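Local coordinates for protein integral membrane indolylacetylinositol arabinosyltransferase EmbC (Mycolicibacterium smegmatis, PDB 7BVE) that probably transfers arabinose units onto growing arabinan chains of the mycobacterial cell wall, as a membrane-embedded glycosyltransferase of the emb family, at residues Ser264-Phe272 against Val328-Leu339. Sequence-based numbering, arbitrary orientation.
Sequences SAMLVWWHF and VWMRFPTLLMGL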
loop_
_atom_site.group_PDB
_atom_site.type_symbol
_atom_site.label_atom_id
_atom_site.label_comp_id
_atom_site.label_asym_id
_atom_site.label_seq_id
_atom_site.Cartn_x
_atom_site.Cartn_y
_atom_site.Cartn_z
ATOM N N SER A 264 -25.121 -22.883 17.910
ATOM C CA SER A 264 -25.490 -22.118 19.097
ATOM C C SER A 264 -24.405 -22.163 20.163
ATOM O O SER A 264 -24.127 -21.146 20.810
ATOM C CB SER A 264 -26.800 -22.649 19.661
ATOM O OG SER A 264 -27.841 -22.501 18.716
ATOM N N ALA A 265 -23.766 -23.323 20.346
ATOM C CA ALA A 265 -22.691 -23.438 21.326
ATOM C C ALA A 265 -21.480 -22.606 20.932
ATOM O O ALA A 265 -20.867 -21.958 21.789
ATOM C CB ALA A 265 -22.293 -24.899 21.494
ATOM N N MET A 266 -21.128 -22.601 19.641
ATOM C CA MET A 266 -19.994 -21.795 19.190
ATOM C C MET A 266 -20.274 -20.308 19.359
ATOM O O MET A 266 -19.384 -19.550 19.760
ATOM C CB MET A 266 -19.654 -22.095 17.730
ATOM C CG MET A 266 -19.320 -23.539 17.422
ATOM S SD MET A 266 -17.880 -24.248 18.208
ATOM C CE MET A 266 -16.616 -23.574 17.161
ATOM N N LEU A 267 -21.519 -19.882 19.110
ATOM C CA LEU A 267 -21.866 -18.470 19.275
ATOM C C LEU A 267 -21.845 -18.034 20.735
ATOM O O LEU A 267 -21.346 -16.949 21.048
ATOM C CB LEU A 267 -23.234 -18.179 18.668
ATOM C CG LEU A 267 -23.380 -18.129 17.153
ATOM C CD1 LEU A 267 -24.825 -18.041 16.790
ATOM C CD2 LEU A 267 -22.665 -16.931 16.636
ATOM N N VAL A 268 -22.369 -18.858 21.645
ATOM C CA VAL A 268 -22.386 -18.488 23.063
ATOM C C VAL A 268 -20.967 -18.466 23.642
ATOM O O VAL A 268 -20.582 -17.543 24.382
ATOM C CB VAL A 268 -23.315 -19.439 23.840
ATOM C CG1 VAL A 268 -23.234 -19.203 25.316
ATOM C CG2 VAL A 268 -24.736 -19.241 23.400
ATOM N N TRP A 269 -20.146 -19.448 23.272
ATOM C CA TRP A 269 -18.791 -19.489 23.805
ATOM C C TRP A 269 -17.921 -18.382 23.219
ATOM O O TRP A 269 -17.053 -17.843 23.910
ATOM C CB TRP A 269 -18.203 -20.875 23.561
ATOM C CG TRP A 269 -16.849 -21.135 24.146
ATOM C CD1 TRP A 269 -15.716 -21.429 23.461
ATOM C CD2 TRP A 269 -16.481 -21.095 25.530
ATOM N NE1 TRP A 269 -14.675 -21.607 24.328
ATOM C CE2 TRP A 269 -15.123 -21.420 25.607
ATOM C CE3 TRP A 269 -17.178 -20.839 26.715
ATOM C CZ2 TRP A 269 -14.436 -21.455 26.810
ATOM C CZ3 TRP A 269 -16.500 -20.891 27.905
ATOM C CH2 TRP A 269 -15.144 -21.197 27.946
ATOM N N TRP A 270 -18.163 -17.991 21.973
ATOM C CA TRP A 270 -17.461 -16.834 21.438
ATOM C C TRP A 270 -17.979 -15.536 22.039
ATOM O O TRP A 270 -17.255 -14.541 22.066
ATOM C CB TRP A 270 -17.608 -16.807 19.929
ATOM C CG TRP A 270 -16.881 -15.728 19.257
ATOM C CD1 TRP A 270 -17.393 -14.558 18.819
ATOM C CD2 TRP A 270 -15.507 -15.727 18.893
ATOM N NE1 TRP A 270 -16.423 -13.813 18.215
ATOM C CE2 TRP A 270 -15.250 -14.512 18.250
ATOM C CE3 TRP A 270 -14.464 -16.635 19.057
ATOM C CZ2 TRP A 270 -14.001 -14.182 17.769
ATOM C CZ3 TRP A 270 -13.229 -16.306 18.583
ATOM C CH2 TRP A 270 -13.006 -15.094 17.937
ATOM N N HIS A 271 -19.230 -15.514 22.497
ATOM C CA HIS A 271 -19.723 -14.348 23.214
ATOM C C HIS A 271 -18.985 -14.157 24.526
ATOM O O HIS A 271 -18.768 -13.022 24.952
ATOM C CB HIS A 271 -21.222 -14.489 23.457
ATOM C CG HIS A 271 -21.854 -13.300 24.109
ATOM N ND1 HIS A 271 -22.095 -12.124 23.438
ATOM C CD2 HIS A 271 -22.322 -13.118 25.364
ATOM C CE1 HIS A 271 -22.671 -11.265 24.257
ATOM N NE2 HIS A 271 -22.820 -11.844 25.431
ATOM N N PHE A 272 -18.572 -15.244 25.169
ATOM C CA PHE A 272 -17.786 -15.063 26.394
ATOM C C PHE A 272 -16.282 -14.890 26.154
ATOM O O PHE A 272 -15.725 -13.846 26.500
ATOM C CB PHE A 272 -18.062 -16.199 27.370
ATOM C CG PHE A 272 -19.393 -16.091 28.018
ATOM C CD1 PHE A 272 -19.577 -15.235 29.078
ATOM C CD2 PHE A 272 -20.470 -16.810 27.552
ATOM C CE1 PHE A 272 -20.798 -15.108 29.673
ATOM C CE2 PHE A 272 -21.696 -16.687 28.147
ATOM C CZ PHE A 272 -21.858 -15.833 29.208
ATOM N N VAL A 328 -20.810 -8.088 28.606
ATOM C CA VAL A 328 -21.667 -9.227 28.288
ATOM C C VAL A 328 -23.125 -8.804 28.234
ATOM O O VAL A 328 -23.970 -9.512 27.682
ATOM C CB VAL A 328 -21.450 -10.377 29.287
ATOM C CG1 VAL A 328 -20.171 -11.086 28.987
ATOM C CG2 VAL A 328 -21.416 -9.852 30.694
ATOM N N TRP A 329 -23.449 -7.651 28.813
ATOM C CA TRP A 329 -24.811 -7.151 28.692
ATOM C C TRP A 329 -24.978 -6.291 27.454
ATOM O O TRP A 329 -26.021 -6.341 26.798
ATOM C CB TRP A 329 -25.210 -6.367 29.932
ATOM C CG TRP A 329 -26.582 -5.799 29.826
ATOM C CD1 TRP A 329 -26.912 -4.500 29.620
ATOM C CD2 TRP A 329 -27.814 -6.520 29.877
ATOM N NE1 TRP A 329 -28.270 -4.357 29.564
ATOM C CE2 TRP A 329 -28.847 -5.588 29.717
ATOM C CE3 TRP A 329 -28.141 -7.865 30.050
ATOM C CZ2 TRP A 329 -30.182 -5.954 29.730
ATOM C CZ3 TRP A 329 -29.461 -8.224 30.056
ATOM C CH2 TRP A 329 -30.468 -7.275 29.897
ATOM N N MET A 330 -23.972 -5.491 27.117
ATOM C CA MET A 330 -24.126 -4.572 26.002
ATOM C C MET A 330 -24.082 -5.267 24.652
ATOM O O MET A 330 -24.674 -4.762 23.698
ATOM C CB MET A 330 -23.065 -3.482 26.060
ATOM C CG MET A 330 -23.239 -2.508 27.202
ATOM S SD MET A 330 -24.874 -1.765 27.252
ATOM C CE MET A 330 -24.885 -0.823 25.744
ATOM N N ARG A 331 -23.426 -6.414 24.548
ATOM C CA ARG A 331 -23.313 -7.129 23.287
ATOM C C ARG A 331 -24.305 -8.270 23.164
ATOM O O ARG A 331 -24.165 -9.094 22.265
ATOM C CB ARG A 331 -21.901 -7.673 23.126
ATOM C CG ARG A 331 -20.829 -6.628 23.074
ATOM C CD ARG A 331 -19.480 -7.280 22.951
ATOM N NE ARG A 331 -19.168 -8.075 24.132
ATOM C CZ ARG A 331 -18.996 -9.388 24.118
ATOM N NH1 ARG A 331 -19.095 -10.045 22.984
ATOM N NH2 ARG A 331 -18.724 -10.041 25.229
ATOM N N PHE A 332 -25.289 -8.346 24.049
ATOM C CA PHE A 332 -26.311 -9.391 23.998
ATOM C C PHE A 332 -27.320 -9.268 22.853
ATOM O O PHE A 332 -27.735 -10.318 22.328
ATOM C CB PHE A 332 -26.988 -9.440 25.374
ATOM C CG PHE A 332 -28.018 -10.509 25.507
ATOM C CD1 PHE A 332 -27.659 -11.838 25.447
ATOM C CD2 PHE A 332 -29.335 -10.188 25.761
ATOM C CE1 PHE A 332 -28.604 -12.828 25.587
ATOM C CE2 PHE A 332 -30.280 -11.176 25.907
ATOM C CZ PHE A 332 -29.913 -12.494 25.821
ATOM N N PRO A 333 -27.775 -8.072 22.420
ATOM C CA PRO A 333 -28.567 -8.027 21.178
ATOM C C PRO A 333 -27.837 -8.508 19.941
ATOM O O PRO A 333 -28.480 -9.039 19.034
ATOM C CB PRO A 333 -28.932 -6.546 21.061
ATOM C CG PRO A 333 -28.967 -6.081 22.401
ATOM C CD PRO A 333 -27.889 -6.771 23.114
ATOM N N THR A 334 -26.516 -8.371 19.888
ATOM C CA THR A 334 -25.744 -8.903 18.772
ATOM C C THR A 334 -25.744 -10.431 18.778
ATOM O O THR A 334 -25.790 -11.070 17.717
ATOM C CB THR A 334 -24.328 -8.346 18.848
ATOM O OG1 THR A 334 -24.394 -6.919 18.880
ATOM C CG2 THR A 334 -23.528 -8.744 17.658
ATOM N N LEU A 335 -25.736 -11.034 19.966
ATOM C CA LEU A 335 -25.874 -12.480 20.077
ATOM C C LEU A 335 -27.248 -12.942 19.608
ATOM O O LEU A 335 -27.367 -13.963 18.912
ATOM C CB LEU A 335 -25.630 -12.907 21.521
ATOM C CG LEU A 335 -25.691 -14.400 21.818
ATOM C CD1 LEU A 335 -24.592 -15.105 21.089
ATOM C CD2 LEU A 335 -25.613 -14.669 23.294
ATOM N N LEU A 336 -28.297 -12.194 19.962
ATOM C CA LEU A 336 -29.634 -12.559 19.502
ATOM C C LEU A 336 -29.784 -12.378 17.994
ATOM O O LEU A 336 -30.495 -13.147 17.341
ATOM C CB LEU A 336 -30.689 -11.748 20.239
ATOM C CG LEU A 336 -30.792 -12.001 21.735
ATOM C CD1 LEU A 336 -31.844 -11.105 22.334
ATOM C CD2 LEU A 336 -31.104 -13.444 22.004
ATOM N N MET A 337 -29.105 -11.385 17.421
ATOM C CA MET A 337 -29.134 -11.211 15.972
ATOM C C MET A 337 -28.399 -12.331 15.258
ATOM O O MET A 337 -28.828 -12.759 14.186
ATOM C CB MET A 337 -28.544 -9.863 15.581
ATOM C CG MET A 337 -29.425 -8.706 15.935
ATOM S SD MET A 337 -28.693 -7.122 15.549
ATOM C CE MET A 337 -29.906 -6.053 16.298
ATOM N N GLY A 338 -27.308 -12.834 15.838
ATOM C CA GLY A 338 -26.631 -13.980 15.244
ATOM C C GLY A 338 -27.458 -15.248 15.273
ATOM O O GLY A 338 -27.504 -15.996 14.285
ATOM N N LEU A 339 -28.139 -15.497 16.394
ATOM C CA LEU A 339 -29.033 -16.650 16.479
ATOM C C LEU A 339 -30.189 -16.537 15.492
ATOM O O LEU A 339 -30.490 -17.499 14.776
ATOM C CB LEU A 339 -29.556 -16.806 17.906
ATOM C CG LEU A 339 -28.580 -17.183 19.023
ATOM C CD1 LEU A 339 -29.246 -17.160 20.377
ATOM C CD2 LEU A 339 -28.028 -18.547 18.764
#
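H271 and R331 form the polar end of an antiparallel helix pair in the GT-C-type membrane domain of this arabinosyltransferase. Segment 264-272, the C-terminal part of helix 258-272 in a predicted transmembrane span, runs against 332-339, the start of helix 332-349. The segment axes approach to 10.6 Å, at 163° between their directions.

H271 buries more surface than any other residue of the contact. Its CG stands anti to the backbone N (chi1 -176°), which carries the imidazole across to the other segment. The R331 guanidinium stacks on one face, with centres 4.5 Å apart and planes tilted by 29°. CD2 of L335 covers the opposite face in a CH-pi contact, 4.2 Å from the ring centroid. At the ring edge, H271 NE2 gives a weak hydrogen bond to V328 O (3.4 Å).

R331 sits at the N-cap position of helix 332-349. Its NH2 donates a nearly straight bond to H271 O (3.0 Å), in the guanidinium plane. R331 therefore meets both the ring and the carbonyl of H271. Its NE is hydrogen-bonded to S327 OG.

Farther along, the contact is mostly apolar. L335 CD1 lies 4.1 Å from L267 CB, and L267 CD1 meets L339 CD2 at 3.8 Å. L267 also packs beside G338.

Helix 361-378 touches L267 through W375. Helix 717-723 lies by the polar end, where N721 touches V328 and R331. Helix 688-710 packs against M266, W269 and W270 of helix 258-272.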